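Local coordinates for probable spore coat polysaccharide biosynthesis protein E (Chromobacterium violaceum ATCC 12472, PDB 3G8R) that probably acts as an N-acylneuraminate-9-phosphate synthase and binds zinc, its chain here comprising a TIM barrel and a SAF domain, at residues 282-288 with 327-333; 319-325 with 336-341; 22-26 with 227-233. The contacts are given in a common frame with arbitrary orientation. Numbering follows the deposited sequence.

From the N terminus, contact 3 comes first: it joins the start of helix 21-33, after the first barrel strand, to the loop that follows strand 221-225, the last one, and so spans almost the whole TIM barrel. It closes before the other two open. Contacts 1 and 2 lie in the SAF domain, with centres about 79 and 78 Å from that of contact 3 and on the opposite side of the chain's centre. Their segments alternate, 282-288, 319-325, 327-333 and 336-341, so the two loops cross. They also touch: Val333 and Ile327 of contact 1 pack on Leu338 of contact 2, and Val288 on Ala323, making one small hydrophobic interior.

Contact 1 of 3, residues 282-288 with 327-333; sequences VFATRPV and IAADAPV
A backbone-paired contact within the SAF domain brings the end of strand 281-284 and the loop after it against the irregular segment 327-333. Phe283 bridges Pro332 (CA-CA 4.4 Å), and Val288 forms an antiparallel hydrogen-bonded pair with Ile327 (CA-CA 5.0 Å). At the first bridge Val333 N donates to Val282 O (3.0 Å) and Ala284 N to Ala331 O (2.9 Å); at the second, Val288 N donates to Ile327 O (2.9 Å) and Ile327 N to Val288 O (2.7 Å). Between the bridges, 327-333 makes a type II turn over Ala328-Ala331, with Asp330 at positive phi (64°) and Ala331 N bonded to Ala328 O (3.2 Å). Asp330 N adds a weak bond to Ala284 O (2.7 Å). Ala284 CB lies 4.1 Å from Ile327 CG2, and Val282 and Val333, both chi1 t, meet CG1 to CG2 at 4.1 Å. Phe283, chi1 m, brings CE1 to 4.1 Å from Pro332 CB; its ring also stacks on His55 of the second subunit, placing this edge of the domain at the dimer interface. All five cross-segment hydrogen bonds are main chain to main chain, so polar pairing depends on backbone shape, while the side chains add small apolar contacts.

Contact 2 of 3, residues 319-325 with 336-341; sequences VRYTAKT and ADLEPV
Val319 opens the segment at the surface, its O 4.3 Å from Val341 CG1. At Arg320, a loop residue with phi/psi -110/-29°, the carbonyl accepts from the C-terminal end of the second segment: Val341 N donates to Arg320 O (2.8 Å). Strand 321-323 then runs antiparallel to strand 338-340, with axes 4.6 Å apart and 145° between their directions. Tyr321 faces Pro340 in a non-hydrogen-bonded pair (CA-CA 4.6 Å). Its side chain, chi1 m, lies on the same face as those of Leu338 and Ala323; CB is 4.1 Å from Leu338 CB, and the hydroxyl is hydrogen-bonded to the carbonyl of Glu314. Thr322 and Glu339 form the hydrogen-bonded pair (CA-CA 5.4 Å): Thr322 N donates to Glu339 O (2.9 Å) and Glu339 N to Thr322 O (3.0 Å). With chi1 p, Thr322 OG1 also donates to Glu339 O (3.1 Å), while its CG2 packs on Val341 CG2 at 3.7 Å. Ala323 pairs with Leu338 without hydrogen bonds (CA-CA 4.8 Å), and that face continues onto Val288 and Val333 of contact 1. At Lys324 the backbone turns to phi/psi -63/-41°, yet its N still donates to Asp337 O (3.1 Å). Its side chain gives NZ to Ala336 O (3.0 Å), with CD 3.4 Å from Glu339 OE2. This two-stranded antiparallel pairing joins strand 321-323 to the last modelled strand, 338-340, through main-chain carbonyls: Glu339 O accepts both Thr322 N and Thr322 OG1, and Ala336 O takes Lys324 NZ, while Leu338 and Ala323 face the apolar interior.

Contact 3 of 3, residues 22-26 with 227-233; sequences HGVAL and GLPTDQY
Apolar packing brings the beginning of helix 21-33 against the loop after strand 221-225, with the backbones closest at Leu26 and Leu228 (CA-CA 5.7 Å). Leu228, chi1 t and chi2 p, points toward the helix. Its CD2 lies 3.6 Å from Ala25 O and 4.1 Å from Ala25 CB, so it packs on the backbone and side chain of Ala25. Leu26 has the same t, p rotamer; although its CA-to-CB bond points sideways, CD1 comes within 3.9 Å of Leu228 CB and 3.5 Å of Gly227 C.

Polar contact across the segments comes from His22, chi1 t, whose NE2 makes a weak hydrogen bond to Leu228 O (3.3 Å) lying near the plane of the imidazole. Its ND1 is weakly bonded to the carbonyl of His16, and Asn19 OD1 accepts from His22 N. In the loop, weak backbone bonds run between Thr230 and Tyr233 in both directions, Thr230 N to Tyr233 O at 3.2 Å and Tyr233 N to Thr230 O at 3.3 Å, bringing Tyr233 back toward the helix.

The aromatic contact follows from that return. Tyr233 CD2 sits over one face of the His22 ring, 3.9 Å from CD2 of that histidine; the centroids are 4.6 Å apart and the planes inclined at 35°, an oblique pairing.

Gly227 lies two residues beyond zinc ligand His225 and about 13 Å from the bound zinc ion, so the contact is near the metal site without forming part of it. It joins the loop after the last strand to the helix following the first, the neighbourhood expected where a closed (beta/alpha)8 TIM barrel brings its eighth strand beside its first.

Contact 1 of 3, residues 282-288 with 327-333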
loop_
_atom_site.group_PDB
_atom_site.type_symbol
_atom_site.label_atom_id
_atom_site.label_comp_id
_atom_site.label_asym_id
_atom_site.label_seq_id
_atom_site.Cartn_x
_atom_site.Cartn_y
_atom_site.Cartn_z
ATOM N N VAL A 282 -23.145 -6.301 -32.868
ATOM C CA VAL A 282 -24.520 -6.034 -33.189
ATOM C C VAL A 282 -24.780 -6.616 -34.549
ATOM O O VAL A 282 -24.100 -6.259 -35.519
ATOM C CB VAL A 282 -24.773 -4.536 -33.248
ATOM C CG1 VAL A 282 -26.232 -4.246 -33.601
ATOM C CG2 VAL A 282 -24.434 -3.939 -31.976
ATOM N N PHE A 283 -25.776 -7.495 -34.627
ATOM C CA PHE A 283 -26.131 -8.145 -35.888
ATOM C C PHE A 283 -27.529 -7.771 -36.299
ATOM O O PHE A 283 -28.395 -7.595 -35.441
ATOM C CB PHE A 283 -26.072 -9.673 -35.750
ATOM C CG PHE A 283 -24.685 -10.219 -35.532
ATOM C CD1 PHE A 283 -23.964 -10.751 -36.591
ATOM C CD2 PHE A 283 -24.096 -10.200 -34.260
ATOM C CE1 PHE A 283 -22.673 -11.277 -36.389
ATOM C CE2 PHE A 283 -22.807 -10.720 -34.040
ATOM C CZ PHE A 283 -22.095 -11.268 -35.105
ATOM N N ALA A 284 -27.760 -7.668 -37.604
ATOM C CA ALA A 284 -29.139 -7.558 -38.101
ATOM C C ALA A 284 -29.873 -8.898 -37.973
ATOM O O ALA A 284 -29.296 -9.982 -38.214
ATOM C CB ALA A 284 -29.183 -7.045 -39.525
ATOM N N THR A 285 -31.135 -8.827 -37.561
ATOM C CA THR A 285 -31.929 -10.039 -37.409
ATOM C C THR A 285 -32.867 -10.243 -38.610
ATOM O O THR A 285 -33.531 -11.282 -38.726
ATOM C CB THR A 285 -32.745 -10.022 -36.115
ATOM O OG1 THR A 285 -33.653 -8.941 -36.153
ATOM C CG2 THR A 285 -31.864 -9.812 -34.946
ATOM N N ARG A 286 -32.849 -9.259 -39.517
ATOM C CA ARG A 286 -33.926 -8.956 -40.456
ATOM C C ARG A 286 -33.304 -8.039 -41.530
ATOM O O ARG A 286 -32.473 -7.204 -41.204
ATOM C CB ARG A 286 -34.997 -8.234 -39.649
ATOM C CG ARG A 286 -36.062 -7.525 -40.364
ATOM C CD ARG A 286 -37.137 -7.229 -39.356
ATOM N NE ARG A 286 -38.082 -8.354 -39.201
ATOM C CZ ARG A 286 -38.103 -9.226 -38.181
ATOM N NH1 ARG A 286 -39.011 -10.193 -38.160
ATOM N NH2 ARG A 286 -37.220 -9.154 -37.182
ATOM N N PRO A 287 -33.692 -8.179 -42.812
ATOM C CA PRO A 287 -33.016 -7.266 -43.728
ATOM C C PRO A 287 -33.336 -5.821 -43.355
ATOM O O PRO A 287 -34.459 -5.515 -42.988
ATOM C CB PRO A 287 -33.615 -7.605 -45.105
ATOM C CG PRO A 287 -34.449 -8.812 -44.905
ATOM C CD PRO A 287 -34.811 -8.885 -43.462
ATOM N N VAL A 288 -32.339 -4.959 -43.439
ATOM C CA VAL A 288 -32.497 -3.560 -43.113
ATOM C C VAL A 288 -32.156 -2.767 -44.368
ATOM O O VAL A 288 -31.026 -2.835 -44.865
ATOM C CB VAL A 288 -31.541 -3.131 -41.940
ATOM C CG1 VAL A 288 -31.594 -1.598 -41.695
ATOM C CG2 VAL A 288 -31.855 -3.894 -40.681
ATOM N N ILE A 327 -28.488 -3.650 -45.139
ATOM C CA ILE A 327 -27.831 -4.693 -44.379
ATOM C C ILE A 327 -28.577 -6.009 -44.552
ATOM O O ILE A 327 -29.774 -6.073 -44.296
ATOM C CB ILE A 327 -27.794 -4.370 -42.862
ATOM C CG1 ILE A 327 -27.703 -2.856 -42.592
ATOM C CG2 ILE A 327 -26.665 -5.206 -42.144
ATOM C CD1 ILE A 327 -26.382 -2.348 -42.059
ATOM N N ALA A 328 -27.880 -7.067 -44.954
ATOM C CA ALA A 328 -28.534 -8.363 -45.092
ATOM C C ALA A 328 -28.915 -8.907 -43.725
ATOM O O ALA A 328 -28.251 -8.623 -42.741
ATOM C CB ALA A 328 -27.632 -9.326 -45.787
ATOM N N ALA A 329 -29.973 -9.698 -43.654
ATOM C CA ALA A 329 -30.300 -10.359 -42.388
ATOM C C ALA A 329 -29.173 -11.274 -41.908
ATOM O O ALA A 329 -28.439 -11.874 -42.722
ATOM C CB ALA A 329 -31.579 -11.118 -42.489
ATOM N N ASP A 330 -29.050 -11.348 -40.576
ATOM C CA ASP A 330 -28.031 -12.139 -39.848
ATOM C C ASP A 330 -26.603 -11.651 -40.129
ATOM O O ASP A 330 -25.613 -12.255 -39.739
ATOM C CB ASP A 330 -28.244 -13.652 -40.058
ATOM C CG ASP A 330 -29.523 -14.180 -39.364
ATOM O OD1 ASP A 330 -30.066 -15.212 -39.809
ATOM O OD2 ASP A 330 -30.003 -13.579 -38.370
ATOM N N ALA A 331 -26.503 -10.500 -40.762
ATOM C CA ALA A 331 -25.195 -9.954 -41.029
ATOM C C ALA A 331 -24.704 -8.998 -39.954
ATOM O O ALA A 331 -25.485 -8.342 -39.266
ATOM C CB ALA A 331 -25.171 -9.280 -42.383
ATOM N N PRO A 332 -23.389 -8.913 -39.815
ATOM C CA PRO A 332 -22.826 -8.014 -38.826
ATOM C C PRO A 332 -23.070 -6.608 -39.279
ATOM O O PRO A 332 -22.849 -6.303 -40.440
ATOM C CB PRO A 332 -21.330 -8.337 -38.855
ATOM C CG PRO A 332 -21.112 -9.093 -40.135
ATOM C CD PRO A 332 -22.380 -9.756 -40.478
ATOM N N VAL A 333 -23.537 -5.761 -38.377
ATOM C CA VAL A 333 -23.733 -4.378 -38.691
ATOM C C VAL A 333 -22.377 -3.721 -38.599
ATOM O O VAL A 333 -21.891 -3.454 -37.520
ATOM C CB VAL A 333 -24.617 -3.701 -37.678
ATOM C CG1 VAL A 333 -24.604 -2.199 -37.910
ATOM C CG2 VAL A 333 -26.018 -4.242 -37.724
#

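Contact 2 of 3, residues 319-325 with 336-341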
loop_
_atom_site.group_PDB
_atom_site.type_symbol
_atom_site.label_atom_id
_atom_site.label_comp_id
_atom_site.label_asym_id
_atom_site.label_seq_id
_atom_site.Cartn_x
_atom_site.Cartn_y
_atom_site.Cartn_z
ATOM N N VAL A 319 -33.052 5.739 -30.757
ATOM C CA VAL A 319 -32.689 5.621 -32.171
ATOM C C VAL A 319 -31.484 6.501 -32.528
ATOM O O VAL A 319 -31.616 7.729 -32.586
ATOM C CB VAL A 319 -33.882 5.980 -33.070
ATOM C CG1 VAL A 319 -33.485 5.944 -34.523
ATOM C CG2 VAL A 319 -35.026 5.039 -32.816
ATOM N N ARG A 320 -30.328 5.880 -32.770
ATOM C CA ARG A 320 -29.100 6.620 -33.060
ATOM C C ARG A 320 -28.600 6.504 -34.495
ATOM O O ARG A 320 -27.961 7.429 -34.989
ATOM C CB ARG A 320 -27.992 6.205 -32.118
ATOM C CG ARG A 320 -28.354 6.252 -30.647
ATOM C CD ARG A 320 -28.177 7.637 -30.051
ATOM N NE ARG A 320 -29.419 8.397 -30.125
ATOM C CZ ARG A 320 -30.068 8.917 -29.079
ATOM N NH1 ARG A 320 -29.587 8.779 -27.835
ATOM N NH2 ARG A 320 -31.207 9.596 -29.292
ATOM N N TYR A 321 -28.885 5.383 -35.163
ATOM C CA TYR A 321 -28.338 5.129 -36.497
ATOM C C TYR A 321 -29.338 4.676 -37.538
ATOM O O TYR A 321 -30.241 3.878 -37.269
ATOM C CB TYR A 321 -27.230 4.076 -36.457
ATOM C CG TYR A 321 -26.207 4.216 -35.343
ATOM C CD1 TYR A 321 -25.015 4.938 -35.523
ATOM C CD2 TYR A 321 -26.415 3.577 -34.114
ATOM C CE1 TYR A 321 -24.065 5.040 -34.481
ATOM C CE2 TYR A 321 -25.483 3.667 -33.077
ATOM C CZ TYR A 321 -24.318 4.392 -33.255
ATOM O OH TYR A 321 -23.435 4.450 -32.182
ATOM N N THR A 322 -29.143 5.184 -38.754
ATOM C CA THR A 322 -29.804 4.650 -39.934
ATOM C C THR A 322 -28.760 3.976 -40.801
ATOM O O THR A 322 -27.593 4.369 -40.792
ATOM C CB THR A 322 -30.469 5.751 -40.765
ATOM O OG1 THR A 322 -29.538 6.830 -40.944
ATOM C CG2 THR A 322 -31.741 6.258 -40.080
ATOM N N ALA A 323 -29.190 2.967 -41.544
ATOM C CA ALA A 323 -28.338 2.303 -42.508
ATOM C C ALA A 323 -28.172 3.143 -43.795
ATOM O O ALA A 323 -29.148 3.389 -44.501
ATOM C CB ALA A 323 -28.919 0.919 -42.830
ATOM N N LYS A 324 -26.942 3.578 -44.075
ATOM C CA LYS A 324 -26.606 4.249 -45.341
ATOM C C LYS A 324 -26.813 3.328 -46.514
ATOM O O LYS A 324 -27.302 3.772 -47.541
ATOM C CB LYS A 324 -25.148 4.732 -45.399
ATOM C CG LYS A 324 -24.716 5.676 -44.286
ATOM C CD LYS A 324 -23.528 6.562 -44.702
ATOM C CE LYS A 324 -22.203 6.217 -43.984
ATOM N NZ LYS A 324 -21.195 5.585 -44.903
ATOM N N THR A 325 -26.427 2.060 -46.359
ATOM C CA THR A 325 -26.560 1.013 -47.391
ATOM C C THR A 325 -27.300 -0.195 -46.766
ATOM O O THR A 325 -27.246 -0.380 -45.556
ATOM C CB THR A 325 -25.158 0.571 -47.943
ATOM O OG1 THR A 325 -24.241 0.344 -46.854
ATOM C CG2 THR A 325 -24.548 1.638 -48.881
ATOM N N ALA A 336 -19.018 1.420 -40.368
ATOM C CA ALA A 336 -18.770 2.311 -41.501
ATOM C C ALA A 336 -20.018 2.457 -42.392
ATOM O O ALA A 336 -20.053 3.311 -43.284
ATOM C CB ALA A 336 -17.570 1.832 -42.310
ATOM N N ASP A 337 -21.045 1.646 -42.140
ATOM C CA ASP A 337 -22.248 1.657 -42.972
ATOM C C ASP A 337 -23.409 2.417 -42.342
ATOM O O ASP A 337 -24.571 2.198 -42.703
ATOM C CB ASP A 337 -22.690 0.224 -43.283
ATOM C CG ASP A 337 -21.692 -0.532 -44.165
ATOM O OD1 ASP A 337 -20.615 0.024 -44.518
ATOM O OD2 ASP A 337 -21.998 -1.703 -44.505
ATOM N N LEU A 338 -23.129 3.296 -41.390
ATOM C CA LEU A 338 -24.240 3.922 -40.713
ATOM C C LEU A 338 -24.088 5.412 -40.594
ATOM O O LEU A 338 -23.018 5.926 -40.237
ATOM C CB LEU A 338 -24.469 3.316 -39.333
ATOM C CG LEU A 338 -24.390 1.801 -39.130
ATOM C CD1 LEU A 338 -24.143 1.569 -37.663
ATOM C CD2 LEU A 338 -25.616 1.066 -39.587
ATOM N N GLU A 339 -25.186 6.097 -40.897
ATOM C CA GLU A 339 -25.289 7.531 -40.703
ATOM C C GLU A 339 -26.045 7.826 -39.400
ATOM O O GLU A 339 -27.090 7.233 -39.119
ATOM C CB GLU A 339 -25.933 8.210 -41.923
ATOM C CG GLU A 339 -25.471 9.649 -42.122
ATOM C CD GLU A 339 -25.503 10.110 -43.572
ATOM O OE1 GLU A 339 -25.393 11.336 -43.800
ATOM O OE2 GLU A 339 -25.633 9.264 -44.490
ATOM N N PRO A 340 -25.492 8.724 -38.589
ATOM C CA PRO A 340 -26.044 9.037 -37.291
ATOM C C PRO A 340 -27.279 9.933 -37.356
ATOM O O PRO A 340 -27.457 10.690 -38.306
ATOM C CB PRO A 340 -24.891 9.767 -36.604
ATOM C CG PRO A 340 -23.662 9.365 -37.381
ATOM C CD PRO A 340 -24.165 9.327 -38.766
ATOM N N VAL A 341 -28.118 9.851 -36.329
ATOM C CA VAL A 341 -29.408 10.525 -36.351
ATOM C C VAL A 341 -29.570 11.451 -35.151
ATOM O O VAL A 341 -29.680 12.661 -35.333
ATOM C CB VAL A 341 -30.554 9.504 -36.461
ATOM C CG1 VAL A 341 -31.894 10.132 -36.129
ATOM C CG2 VAL A 341 -30.586 8.957 -37.858
#

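Contact 3 of 3, residues 22-26 with 227-233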
loop_
_atom_site.group_PDB
_atom_site.type_symbol
_atom_site.label_atom_id
_atom_site.label_comp_id
_atom_site.label_asym_id
_atom_site.label_seq_id
_atom_site.Cartn_x
_atom_site.Cartn_y
_atom_site.Cartn_z
ATOM N N HIS A 22 36.383 1.047 11.381
ATOM C CA HIS A 22 35.119 0.308 11.289
ATOM C C HIS A 22 33.981 1.304 11.294
ATOM O O HIS A 22 33.684 1.915 12.303
ATOM C CB HIS A 22 34.965 -0.641 12.482
ATOM C CG HIS A 22 33.740 -1.494 12.414
ATOM N ND1 HIS A 22 32.583 -1.193 13.106
ATOM C CD2 HIS A 22 33.482 -2.626 11.715
ATOM C CE1 HIS A 22 31.668 -2.109 12.836
ATOM N NE2 HIS A 22 32.191 -2.992 12.001
ATOM N N GLY A 23 33.333 1.500 10.178
ATOM C CA GLY A 23 32.489 2.670 10.108
ATOM C C GLY A 23 32.872 3.304 8.808
ATOM O O GLY A 23 32.018 3.697 8.021
ATOM N N VAL A 24 34.167 3.364 8.550
ATOM C CA VAL A 24 34.597 3.545 7.169
ATOM C C VAL A 24 34.329 2.244 6.383
ATOM O O VAL A 24 33.736 2.278 5.302
ATOM C CB VAL A 24 36.050 4.036 7.085
ATOM C CG1 VAL A 24 36.651 3.738 5.726
ATOM C CG2 VAL A 24 36.087 5.517 7.360
ATOM N N ALA A 25 34.709 1.101 6.960
ATOM C CA ALA A 25 34.517 -0.201 6.293
ATOM C C ALA A 25 33.040 -0.561 6.097
ATOM O O ALA A 25 32.693 -1.457 5.308
ATOM C CB ALA A 25 35.239 -1.305 7.048
ATOM N N LEU A 26 32.192 0.165 6.809
ATOM C CA LEU A 26 30.796 -0.065 6.794
ATOM C C LEU A 26 30.104 0.820 5.787
ATOM O O LEU A 26 29.163 0.368 5.140
ATOM C CB LEU A 26 30.226 0.234 8.166
ATOM C CG LEU A 26 28.714 0.466 8.155
ATOM C CD1 LEU A 26 27.953 -0.846 7.884
ATOM C CD2 LEU A 26 28.286 1.119 9.451
ATOM N N GLY A 227 24.839 -1.973 9.948
ATOM C CA GLY A 227 26.020 -2.339 10.698
ATOM C C GLY A 227 26.774 -3.414 9.952
ATOM O O GLY A 227 26.212 -4.073 9.090
ATOM N N LEU A 228 28.056 -3.592 10.254
ATOM C CA LEU A 228 28.848 -4.642 9.593
ATOM C C LEU A 228 29.259 -5.732 10.591
ATOM O O LEU A 228 30.073 -5.506 11.494
ATOM C CB LEU A 228 30.054 -4.042 8.843
ATOM C CG LEU A 228 31.171 -4.908 8.243
ATOM C CD1 LEU A 228 30.701 -5.829 7.118
ATOM C CD2 LEU A 228 32.281 -4.031 7.722
ATOM N N PRO A 229 28.637 -6.911 10.476
ATOM C CA PRO A 229 29.136 -8.044 11.240
ATOM C C PRO A 229 30.587 -8.306 10.898
ATOM O O PRO A 229 31.049 -8.002 9.797
ATOM C CB PRO A 229 28.258 -9.214 10.782
ATOM C CG PRO A 229 27.460 -8.692 9.621
ATOM C CD PRO A 229 27.340 -7.213 9.856
ATOM N N THR A 230 31.282 -8.880 11.862
ATOM C CA THR A 230 32.717 -9.006 11.844
ATOM C C THR A 230 33.018 -10.040 12.915
ATOM O O THR A 230 32.204 -10.264 13.837
ATOM C CB THR A 230 33.368 -7.615 12.155
ATOM O OG1 THR A 230 33.601 -6.909 10.932
ATOM C CG2 THR A 230 34.677 -7.713 12.922
ATOM N N ASP A 231 34.157 -10.712 12.761
ATOM C CA ASP A 231 34.709 -11.501 13.847
ATOM C C ASP A 231 35.296 -10.486 14.834
ATOM O O ASP A 231 36.054 -9.583 14.452
ATOM C CB ASP A 231 35.724 -12.547 13.346
ATOM C CG ASP A 231 36.537 -12.079 12.117
ATOM O OD1 ASP A 231 36.890 -12.968 11.290
ATOM O OD2 ASP A 231 36.825 -10.850 11.980
ATOM N N GLN A 232 34.897 -10.620 16.098
ATOM C CA GLN A 232 35.048 -9.562 17.119
ATOM C C GLN A 232 34.387 -8.219 16.690
ATOM O O GLN A 232 35.082 -7.203 16.565
ATOM C CB GLN A 232 36.523 -9.359 17.593
ATOM C CG GLN A 232 37.606 -10.477 17.263
ATOM C CD GLN A 232 37.336 -11.878 17.868
ATOM O OE1 GLN A 232 36.821 -12.013 18.988
ATOM N NE2 GLN A 232 37.709 -12.922 17.120
ATOM N N TYR A 233 33.073 -8.297 16.385
ATOM C CA TYR A 233 32.026 -7.216 16.350
ATOM C C TYR A 233 30.696 -7.871 16.004
ATOM O O TYR A 233 30.525 -8.424 14.908
ATOM C CB TYR A 233 32.266 -6.039 15.371
ATOM C CG TYR A 233 33.205 -4.959 15.906
ATOM C CD1 TYR A 233 33.115 -4.494 17.231
ATOM C CD2 TYR A 233 34.210 -4.418 15.091
ATOM C CE1 TYR A 233 34.024 -3.517 17.732
ATOM C CE2 TYR A 233 35.105 -3.443 15.571
ATOM C CZ TYR A 233 35.014 -2.992 16.887
ATOM O OH TYR A 233 35.912 -2.031 17.331
#